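Local coordinates for putative capsular polysaccharide biosynthesis protein (Streptococcus pneumoniae serotype 4, PDB 6EWR) that probably acts as a pyridoxal phosphate-dependent aminotransferase of the DegT/DnrJ/EryC1 family in capsular polysaccharide biosynthesis, at residues L235-Q240 with A261-M266; I171-D176 with S192-T197; I322-G327 with E378-L383. One frame throughout, in Å; residues are numbered along the deposited sequence.

Overall arrangement
Contact 2 lies deepest, its centre about 11 Å from that of the chain, where two parallel strands of the large seven-stranded sheet meet beside the cofactor. The centres of contacts 1 and 3 are both about 21 Å out, on opposite sides and about 40 Å apart, yet both contacts are largely buried. Contact 3 pairs antiparallel strands of a separate three-stranded sheet and closes with an Arg324-Asn379 hydrogen-bond pair at its more exposed end. Contact 1 joins a helix end to a loop, its lysine and histidine facing the second subunit and the cofactor bound there. Contact 2, by contrast, is mostly apolar, with one carboxylate holding a backbone N-H. No contacts touch or share a strand or helix.

Contact 1. Residues L235-Q240 with A261-M266. With PMP (4'-deoxy-4'-aminopyridoxal-5'-phosphate), chain F.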
loop_
_atom_site.group_PDB
_atom_site.type_symbol
_atom_site.label_atom_id
_atom_site.label_comp_id
_atom_site.label_asym_id
_atom_site.label_seq_id
_atom_site.Cartn_x
_atom_site.Cartn_y
_atom_site.Cartn_z
ATOM N N LEU A 235 -8.697 -6.286 -6.530
ATOM C CA LEU A 235 -8.568 -4.894 -6.082
ATOM C C LEU A 235 -7.209 -4.596 -5.470
ATOM O O LEU A 235 -6.781 -3.457 -5.500
ATOM C CB LEU A 235 -9.660 -4.523 -5.075
ATOM C CG LEU A 235 -11.096 -4.618 -5.614
ATOM C CD1 LEU A 235 -12.131 -4.467 -4.501
ATOM C CD2 LEU A 235 -11.344 -3.607 -6.721
ATOM N N SER A 236 -6.546 -5.614 -4.909
ATOM C CA SER A 236 -5.252 -5.449 -4.225
ATOM C C SER A 236 -4.035 -5.449 -5.169
ATOM O O SER A 236 -2.969 -4.945 -4.803
ATOM C CB SER A 236 -5.073 -6.541 -3.152
ATOM O OG SER A 236 -5.003 -7.843 -3.697
ATOM N N LEU A 237 -4.201 -6.007 -6.372
ATOM C CA LEU A 237 -3.098 -6.215 -7.310
ATOM C C LEU A 237 -3.418 -5.569 -8.679
ATOM O O LEU A 237 -3.412 -6.243 -9.707
ATOM C CB LEU A 237 -2.828 -7.725 -7.447
ATOM C CG LEU A 237 -1.633 -8.523 -6.858
ATOM C CD1 LEU A 237 -1.675 -9.870 -7.560
ATOM C CD2 LEU A 237 -0.228 -7.941 -7.056
ATOM N N HIS A 238 -3.714 -4.274 -8.661
ATOM C CA HIS A 238 -3.967 -3.449 -9.854
ATOM C C HIS A 238 -5.147 -3.840 -10.743
ATOM O O HIS A 238 -5.214 -3.403 -11.886
ATOM C CB HIS A 238 -2.721 -3.386 -10.748
ATOM C CG HIS A 238 -1.508 -2.839 -10.074
ATOM N ND1 HIS A 238 -0.297 -3.486 -10.088
ATOM C CD2 HIS A 238 -1.302 -1.661 -9.445
ATOM C CE1 HIS A 238 0.612 -2.729 -9.496
ATOM N NE2 HIS A 238 0.019 -1.627 -9.072
ATOM N N GLY A 239 -6.073 -4.645 -10.243
ATOM C CA GLY A 239 -7.201 -5.078 -11.061
ATOM C C GLY A 239 -6.865 -6.191 -12.017
ATOM O O GLY A 239 -7.645 -6.488 -12.902
ATOM N N GLN A 240 -5.722 -6.830 -11.829
ATOM C CA GLN A 240 -5.247 -7.841 -12.770
ATOM C C GLN A 240 -6.047 -9.142 -12.643
ATOM O O GLN A 240 -6.265 -9.620 -11.529
ATOM C CB GLN A 240 -3.756 -8.127 -12.539
ATOM C CG GLN A 240 -2.975 -8.449 -13.782
ATOM C CD GLN A 240 -1.520 -8.791 -13.515
ATOM O OE1 GLN A 240 -0.684 -7.889 -13.338
ATOM N NE2 GLN A 240 -1.196 -10.104 -13.498
ATOM N N ALA A 261 -7.365 -0.465 -10.316
ATOM C CA ALA A 261 -7.376 -0.663 -8.855
ATOM C C ALA A 261 -6.028 -0.378 -8.160
ATOM O O ALA A 261 -5.243 0.463 -8.657
ATOM C CB ALA A 261 -7.880 -2.065 -8.526
ATOM N N TYR A 262 -5.750 -1.075 -7.040
ATOM C CA TYR A 262 -4.858 -0.580 -5.978
ATOM C C TYR A 262 -3.680 -1.512 -5.819
ATOM O O TYR A 262 -3.552 -2.467 -6.585
ATOM C CB TYR A 262 -5.669 -0.387 -4.673
ATOM C CG TYR A 262 -6.866 0.479 -4.967
ATOM C CD1 TYR A 262 -6.757 1.876 -4.958
ATOM C CD2 TYR A 262 -8.079 -0.083 -5.418
ATOM C CE1 TYR A 262 -7.836 2.689 -5.320
ATOM C CE2 TYR A 262 -9.169 0.719 -5.772
ATOM C CZ TYR A 262 -9.049 2.113 -5.722
ATOM O OH TYR A 262 -10.118 2.935 -6.083
ATOM N N LYS A 263 -2.792 -1.219 -4.869
ATOM C CA LYS A 263 -1.553 -1.965 -4.686
ATOM C C LYS A 263 -1.327 -2.140 -3.180
ATOM O O LYS A 263 -0.654 -1.325 -2.541
ATOM C CB LYS A 263 -0.393 -1.230 -5.348
ATOM C CG LYS A 263 1.003 -1.886 -5.269
ATOM C CD LYS A 263 0.980 -3.304 -5.786
ATOM C CE LYS A 263 2.364 -3.924 -5.974
ATOM N NZ LYS A 263 2.374 -5.411 -5.860
ATOM N N CYS A 264 -1.912 -3.202 -2.627
ATOM C CA CYS A 264 -1.814 -3.431 -1.206
ATOM C C CYS A 264 -1.675 -4.871 -0.796
ATOM O O CYS A 264 -2.014 -5.205 0.311
ATOM C CB CYS A 264 -2.978 -2.737 -0.474
ATOM S SG CYS A 264 -4.643 -3.057 -1.120
ATOM N N ASN A 265 -1.100 -5.715 -1.653
ATOM C CA ASN A 265 -0.815 -7.142 -1.350
ATOM C C ASN A 265 0.241 -7.296 -0.269
ATOM O O ASN A 265 1.059 -6.406 -0.070
ATOM C CB ASN A 265 -0.323 -7.894 -2.613
ATOM C CG ASN A 265 0.946 -7.285 -3.232
ATOM O OD1 ASN A 265 0.979 -6.093 -3.600
ATOM N ND2 ASN A 265 2.021 -8.102 -3.335
ATOM N N MET A 266 0.218 -8.435 0.425
ATOM C CA MET A 266 1.234 -8.716 1.441
ATOM C C MET A 266 2.352 -9.585 0.849
ATOM O O MET A 266 2.081 -10.562 0.158
ATOM C CB MET A 266 0.602 -9.428 2.642
ATOM C CG MET A 266 1.632 -9.964 3.637
ATOM S SD MET A 266 0.920 -10.876 4.998
ATOM C CE MET A 266 0.180 -9.548 5.948
HETATM N N1 PMP F . 4.899 1.656 -13.735
HETATM C C2 PMP F . 5.382 0.612 -14.494
HETATM C C2A PMP F . 5.809 0.807 -15.931
HETATM C C3 PMP F . 5.475 -0.756 -13.936
HETATM O O3 PMP F . 5.946 -1.818 -14.649
HETATM C C4 PMP F . 5.038 -0.936 -12.531
HETATM C C4A PMP F . 5.116 -2.325 -11.927
HETATM N N4A PMP F . 6.349 -2.477 -11.121
HETATM C C5 PMP F . 4.520 0.286 -11.792
HETATM C C6 PMP F . 4.493 1.542 -12.453
HETATM C C5A PMP F . 4.082 0.161 -10.347
HETATM O O4P PMP F . 5.169 -0.324 -9.528
HETATM P P PMP F . 4.831 -0.889 -8.039
HETATM O O1P PMP F . 3.738 -0.066 -7.429
HETATM O O2P PMP F . 6.105 -0.882 -7.163
HETATM O O3P PMP F . 4.275 -2.253 -8.126
#
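Leu237 and Lys263 form a single backbone bridge where the chain leaves a helix, fixed by three backbone hydrogen bonds: Tyr262 N to Leu235 O, Cys264 N to Ser236 O and His238 N to Tyr262 O, the last at 2.8 Å. Leu237 also opens a type I' turn that runs to Gln240, and Ala261 CB packs against it, 3.6 Å from Gly239 N. Lys263 extends past the His238 ring, its CB 3.8 Å from NE2, with the chain bent at chi2 (54°). This brings its CE within 3.3 Å of O3P of the cofactor PMP, an oxygen that also lies near the edge of the His238 ring. Beyond CE, NZ turns to Asn265 OD1 (2.7 Å) and also forms a salt bridge with Glu211 of the second subunit; Asn265 ND2 is hydrogen-bonded to Thr38 OG1. His238 NE2 bonds to Thr65 of the second subunit, one of the residues that hold this PMP, so the contact borders the partner's cofactor site. Cys264 SG packs on Ser236 CB at 4.1 Å. Within the chain, helix 225-236 ends here against the loop leading to helix 268-299, while Leu235 and Cys264 rest on helix 64-74 and Ser236 on strand 58-61.

Contact 2. Residues I171-D176 with S192-T197; sequences IVIVSD and SIADFT. With PMP (4'-deoxy-4'-aminopyridoxal-5'-phosphate), chain E.
Val174 and Phe196 pair in parallel register, as do Ser175 and Thr197, at the centre of the mixed seven-stranded sheet that forms the large domain of a fold type I, aspartate aminotransferase-like enzyme. The side chains of the two pairs leave the sheet on different faces. On the face of Val174 and Phe196, the phenyl ring presents its edge to Val172: CG1 of the valine approaches CD1 at 3.8 Å, near the plane of the ring. Val172 CG1 is anti to the backbone N (chi1 176°), which directs this methyl into the angle between the ring and Asp195 CB. Val174 instead sets CG1 against Phe196 CB, at 4.1 Å, and helix 64-74 packs over this face through Leu68 and Ile71. On the other face, Ser175 CB touches both the methyl of Ala194 and Thr197 OG1, and Thr197 CG2 reaches Ser175 OG at 3.6 Å. The Ser175 hydroxyl bonds to Glu136, and Tyr144 of helix 144-153 touches Ser175 and Ala194.

Asp195 stands where the second strand has yet to begin and substitutes a carboxylate for a backbone acceptor. Its OD2 takes the N-H of Ile173 at 2.7 Å through the anti lone pair, while OD1 forms a salt bridge with Arg170. Strand pairing then takes over, with Ile173 O accepting Phe196 N at 3.3 Å and, weakly, Asp195 N, and with Ser175 N bonded to Phe196 O (2.7 Å). Just past the paired residues, the strand delivers Asp176 to the cofactor PMP, the aspartate-pyridine pairing familiar in this fold. Its OD1 is bonded to Ala178 N and OD2 to Ser93 OG, and OD2 lies 2.7 Å from the pyridine N1.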
loop_
_atom_site.group_PDB
_atom_site.type_symbol
_atom_site.label_atom_id
_atom_site.label_comp_id
_atom_site.label_asym_id
_atom_site.label_seq_id
_atom_site.Cartn_x
_atom_site.Cartn_y
_atom_site.Cartn_z
ATOM N N ILE A 171 -28.063 -2.786 6.671
ATOM C CA ILE A 171 -26.799 -2.120 6.932
ATOM C C ILE A 171 -25.806 -3.243 7.215
ATOM O O ILE A 171 -26.151 -4.236 7.875
ATOM C CB ILE A 171 -26.908 -1.110 8.106
ATOM C CG1 ILE A 171 -27.795 0.071 7.677
ATOM C CG2 ILE A 171 -25.532 -0.584 8.491
ATOM C CD1 ILE A 171 -28.323 0.919 8.796
ATOM N N VAL A 172 -24.608 -3.119 6.653
ATOM C CA VAL A 172 -23.534 -4.080 6.870
ATOM C C VAL A 172 -22.677 -3.651 8.058
ATOM O O VAL A 172 -22.240 -2.519 8.126
ATOM C CB VAL A 172 -22.676 -4.235 5.580
ATOM C CG1 VAL A 172 -21.477 -5.176 5.803
ATOM C CG2 VAL A 172 -23.556 -4.846 4.489
ATOM N N ILE A 173 -22.413 -4.558 8.980
ATOM C CA ILE A 173 -21.527 -4.216 10.114
ATOM C C ILE A 173 -20.107 -4.691 9.802
ATOM O O ILE A 173 -19.905 -5.884 9.609
ATOM C CB ILE A 173 -22.046 -4.796 11.443
ATOM C CG1 ILE A 173 -23.558 -4.551 11.553
ATOM C CG2 ILE A 173 -21.298 -4.157 12.605
ATOM C CD1 ILE A 173 -24.151 -4.772 12.932
ATOM N N VAL A 174 -19.164 -3.745 9.747
ATOM C CA VAL A 174 -17.734 -3.994 9.462
ATOM C C VAL A 174 -16.874 -3.650 10.658
ATOM O O VAL A 174 -16.739 -2.504 11.008
ATOM C CB VAL A 174 -17.223 -3.137 8.278
ATOM C CG1 VAL A 174 -15.748 -3.422 8.006
ATOM C CG2 VAL A 174 -18.060 -3.397 7.027
ATOM N N SER A 175 -16.253 -4.646 11.254
ATOM C CA SER A 175 -15.506 -4.452 12.496
ATOM C C SER A 175 -14.144 -3.865 12.232
ATOM O O SER A 175 -13.331 -4.496 11.574
ATOM C CB SER A 175 -15.340 -5.782 13.252
ATOM O OG SER A 175 -14.343 -5.691 14.265
ATOM N N ASP A 176 -13.862 -2.686 12.783
ATOM C CA ASP A 176 -12.462 -2.264 12.889
ATOM C C ASP A 176 -11.776 -3.046 14.038
ATOM O O ASP A 176 -11.724 -2.570 15.186
ATOM C CB ASP A 176 -12.358 -0.751 13.093
ATOM C CG ASP A 176 -10.891 -0.257 13.093
ATOM O OD1 ASP A 176 -9.949 -1.080 13.149
ATOM O OD2 ASP A 176 -10.671 0.958 13.028
ATOM N N SER A 192 -15.324 -13.413 13.278
ATOM C CA SER A 192 -16.520 -14.243 13.023
ATOM C C SER A 192 -17.855 -13.645 13.513
ATOM O O SER A 192 -18.888 -14.302 13.411
ATOM C CB SER A 192 -16.327 -15.631 13.656
ATOM O OG SER A 192 -16.341 -15.555 15.068
ATOM N N ILE A 193 -17.829 -12.408 14.012
ATOM C CA ILE A 193 -18.989 -11.773 14.619
ATOM C C ILE A 193 -19.608 -10.771 13.639
ATOM O O ILE A 193 -20.769 -10.910 13.245
ATOM C CB ILE A 193 -18.632 -11.086 15.965
ATOM C CG1 ILE A 193 -17.957 -12.062 16.947
ATOM C CG2 ILE A 193 -19.881 -10.562 16.650
ATOM C CD1 ILE A 193 -16.860 -11.413 17.762
ATOM N N ALA A 194 -18.848 -9.763 13.249
ATOM C CA ALA A 194 -19.334 -8.762 12.312
ATOM C C ALA A 194 -19.363 -9.334 10.905
ATOM O O ALA A 194 -18.747 -10.398 10.656
ATOM C CB ALA A 194 -18.464 -7.527 12.368
ATOM N N ASP A 195 -20.047 -8.637 9.991
ATOM C CA ASP A 195 -20.202 -9.139 8.613
ATOM C C ASP A 195 -18.854 -9.180 7.893
ATOM O O ASP A 195 -18.540 -10.169 7.234
ATOM C CB ASP A 195 -21.220 -8.311 7.805
ATOM C CG ASP A 195 -22.581 -8.259 8.475
ATOM O OD1 ASP A 195 -23.205 -9.336 8.665
ATOM O OD2 ASP A 195 -23.041 -7.142 8.819
ATOM N N PHE A 196 -18.084 -8.101 8.018
ATOM C CA PHE A 196 -16.667 -8.085 7.627
ATOM C C PHE A 196 -15.832 -7.578 8.789
ATOM O O PHE A 196 -16.342 -6.858 9.653
ATOM C CB PHE A 196 -16.420 -7.164 6.440
ATOM C CG PHE A 196 -17.124 -7.610 5.196
ATOM C CD1 PHE A 196 -18.496 -7.372 5.036
ATOM C CD2 PHE A 196 -16.437 -8.261 4.181
ATOM C CE1 PHE A 196 -19.162 -7.783 3.906
ATOM C CE2 PHE A 196 -17.101 -8.667 3.037
ATOM C CZ PHE A 196 -18.469 -8.424 2.906
ATOM N N THR A 197 -14.562 -7.973 8.823
ATOM C CA THR A 197 -13.669 -7.508 9.874
ATOM C C THR A 197 -12.314 -7.216 9.291
ATOM O O THR A 197 -11.862 -7.965 8.435
ATOM C CB THR A 197 -13.516 -8.566 10.963
ATOM O OG1 THR A 197 -14.801 -8.912 11.498
ATOM C CG2 THR A 197 -12.645 -8.038 12.088
HETATM N N1 PMP E . -8.067 1.447 13.508
HETATM C C2 PMP E . -7.506 1.633 14.738
HETATM C C2A PMP E . -8.373 1.804 15.953
HETATM C C3 PMP E . -6.036 1.679 14.892
HETATM O O3 PMP E . -5.415 1.888 16.098
HETATM C C4 PMP E . -5.249 1.497 13.651
HETATM C C4A PMP E . -3.742 1.528 13.757
HETATM N N4A PMP E . -3.058 2.289 12.699
HETATM C C5 PMP E . -5.970 1.291 12.345
HETATM C C6 PMP E . -7.367 1.280 12.358
HETATM C C5A PMP E . -5.197 1.106 11.041
HETATM O O4P PMP E . -3.990 0.334 11.241
HETATM P P PMP E . -2.915 0.131 10.065
HETATM O O1P PMP E . -3.571 0.551 8.788
HETATM O O2P PMP E . -2.473 -1.342 10.021
HETATM O O3P PMP E . -1.753 1.029 10.349
#

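Contact 3. Residues I322-G327 with E378-L383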
loop_
_atom_site.group_PDB
_atom_site.type_symbol
_atom_site.label_atom_id
_atom_site.label_comp_id
_atom_site.label_asym_id
_atom_site.label_seq_id
_atom_site.Cartn_x
_atom_site.Cartn_y
_atom_site.Cartn_z
ATOM N N ILE A 322 -5.944 1.053 28.544
ATOM C CA ILE A 322 -6.674 2.297 28.665
ATOM C C ILE A 322 -7.159 2.451 30.106
ATOM O O ILE A 322 -7.738 1.504 30.673
ATOM C CB ILE A 322 -7.908 2.291 27.723
ATOM C CG1 ILE A 322 -7.557 2.088 26.260
ATOM C CG2 ILE A 322 -8.878 3.421 28.030
ATOM C CD1 ILE A 322 -7.527 3.272 25.327
ATOM N N THR A 323 -6.882 3.621 30.707
ATOM C CA THR A 323 -7.376 3.979 32.036
ATOM C C THR A 323 -7.906 5.379 31.985
ATOM O O THR A 323 -7.453 6.172 31.137
ATOM C CB THR A 323 -6.263 3.928 33.126
ATOM O OG1 THR A 323 -5.505 5.160 33.170
ATOM C CG2 THR A 323 -5.302 2.721 32.896
ATOM N N ARG A 324 -8.843 5.696 32.875
ATOM C CA ARG A 324 -9.264 7.080 33.090
ATOM C C ARG A 324 -9.101 7.432 34.549
ATOM O O ARG A 324 -9.426 6.622 35.419
ATOM C CB ARG A 324 -10.710 7.280 32.673
ATOM C CG ARG A 324 -10.958 6.946 31.202
ATOM C CD ARG A 324 -12.441 7.010 30.911
ATOM N NE ARG A 324 -12.964 8.367 31.129
ATOM C CZ ARG A 324 -14.241 8.680 31.334
ATOM N NH1 ARG A 324 -15.187 7.743 31.352
ATOM N NH2 ARG A 324 -14.571 9.963 31.513
ATOM N N VAL A 325 -8.570 8.619 34.827
ATOM C CA VAL A 325 -8.314 9.055 36.214
ATOM C C VAL A 325 -9.478 9.931 36.685
ATOM O O VAL A 325 -9.764 10.970 36.094
ATOM C CB VAL A 325 -6.963 9.801 36.332
ATOM C CG1 VAL A 325 -6.560 9.987 37.788
ATOM C CG2 VAL A 325 -5.879 9.014 35.609
ATOM N N GLU A 326 -10.152 9.485 37.735
ATOM C CA GLU A 326 -11.381 10.141 38.204
ATOM C C GLU A 326 -11.082 11.560 38.675
ATOM O O GLU A 326 -10.079 11.796 39.369
ATOM C CB GLU A 326 -12.022 9.341 39.346
ATOM C CG GLU A 326 -13.508 9.643 39.621
ATOM C CD GLU A 326 -14.047 8.929 40.865
ATOM O OE1 GLU A 326 -13.299 8.143 41.506
ATOM O OE2 GLU A 326 -15.221 9.148 41.233
ATOM N N GLY A 327 -11.947 12.491 38.279
ATOM C CA GLY A 327 -11.856 13.882 38.709
ATOM C C GLY A 327 -10.628 14.652 38.239
ATOM O O GLY A 327 -10.189 15.576 38.947
ATOM N N GLU A 378 -10.730 13.427 27.867
ATOM C CA GLU A 378 -10.248 14.388 28.873
ATOM C C GLU A 378 -9.346 13.785 29.933
ATOM O O GLU A 378 -8.285 14.329 30.223
ATOM C CB GLU A 378 -11.439 15.061 29.556
ATOM C CG GLU A 378 -11.094 16.305 30.369
ATOM C CD GLU A 378 -12.299 16.948 31.014
ATOM O OE1 GLU A 378 -13.234 16.235 31.440
ATOM O OE2 GLU A 378 -12.270 18.195 31.150
ATOM N N ASN A 379 -9.766 12.658 30.509
ATOM C CA ASN A 379 -9.033 12.040 31.610
ATOM C C ASN A 379 -8.420 10.664 31.293
ATOM O O ASN A 379 -8.032 9.916 32.201
ATOM C CB ASN A 379 -9.923 12.024 32.875
ATOM C CG ASN A 379 -11.163 11.178 32.731
ATOM O OD1 ASN A 379 -11.542 10.777 31.620
ATOM N ND2 ASN A 379 -11.811 10.884 33.872
ATOM N N GLU A 380 -8.284 10.350 30.016
ATOM C CA GLU A 380 -7.782 9.062 29.607
ATOM C C GLU A 380 -6.257 9.043 29.655
ATOM O O GLU A 380 -5.641 10.018 29.287
ATOM C CB GLU A 380 -8.265 8.743 28.206
ATOM C CG GLU A 380 -8.114 7.284 27.828
ATOM C CD GLU A 380 -6.705 6.908 27.369
ATOM O OE1 GLU A 380 -6.060 7.694 26.648
ATOM O OE2 GLU A 380 -6.251 5.805 27.710
ATOM N N ILE A 381 -5.669 7.945 30.126
ATOM C CA ILE A 381 -4.227 7.714 30.022
ATOM C C ILE A 381 -3.991 6.227 29.758
ATOM O O ILE A 381 -4.509 5.365 30.466
ATOM C CB ILE A 381 -3.452 8.125 31.294
ATOM C CG1 ILE A 381 -3.468 9.652 31.482
ATOM C CG2 ILE A 381 -2.014 7.613 31.242
ATOM C CD1 ILE A 381 -2.965 10.133 32.839
ATOM N N THR A 382 -3.204 5.940 28.736
ATOM C CA THR A 382 -2.897 4.589 28.341
ATOM C C THR A 382 -1.500 4.249 28.832
ATOM O O THR A 382 -0.548 4.990 28.553
ATOM C CB THR A 382 -2.961 4.411 26.812
ATOM O OG1 THR A 382 -4.159 5.015 26.315
ATOM C CG2 THR A 382 -2.930 2.917 26.423
ATOM N N LEU A 383 -1.403 3.138 29.578
ATOM C CA LEU A 383 -0.129 2.661 30.112
ATOM C C LEU A 383 0.447 1.626 29.167
ATOM O O LEU A 383 -0.276 1.067 28.351
ATOM C CB LEU A 383 -0.290 2.033 31.495
ATOM C CG LEU A 383 -0.930 2.932 32.551
ATOM C CD1 LEU A 383 -0.933 2.205 33.873
ATOM C CD2 LEU A 383 -0.234 4.266 32.738
#
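Strands 321-325 and 380-383 are neighbours in a three-stranded antiparallel sheet, and their short segments run at 140° to each other. Thr323 and Ile381 form the hydrogen-bonded pair: Ile381 N reaches Thr323 O at 2.7 Å, and Ile381 O accepts both Thr323 N and, at 2.9 Å, Thr323 OG1. A chi1 of 84° places OG1 on the same side as the backbone N, and the two donors share Ile381 O.

At the far end, Asn379 OD1 lies at the edge of the Arg324 guanidinium and takes NE (2.8 Å) and NH2 (3.1 Å), which come from opposite faces of the amide, the two planes being turned 75° apart. Asn379 ND2 bonds to Val325 O (3.0 Å) from above the carbonyl plane, and its backbone O accepts Val325 N. Three groups of one residue thus tie down Arg324 and Val325. On the face of Ile322 and Thr382, the Glu380 chain bends at chi2 and crosses Ile322 at about a right angle, OE2 lying 3.6 Å from CG2. The syn lone pair of OE2 receives Thr382 OG1 at 2.6 Å, while OE1 accepts His350 N; Thr382 OG1 is also hydrogen-bonded to His350 ND1. Ile381 and Val325 meet on the other face beneath Phe401 of helix 391-408. A small antiparallel sheet backed by helices is characteristic of the C-terminal domain of fold type I aminotransferases.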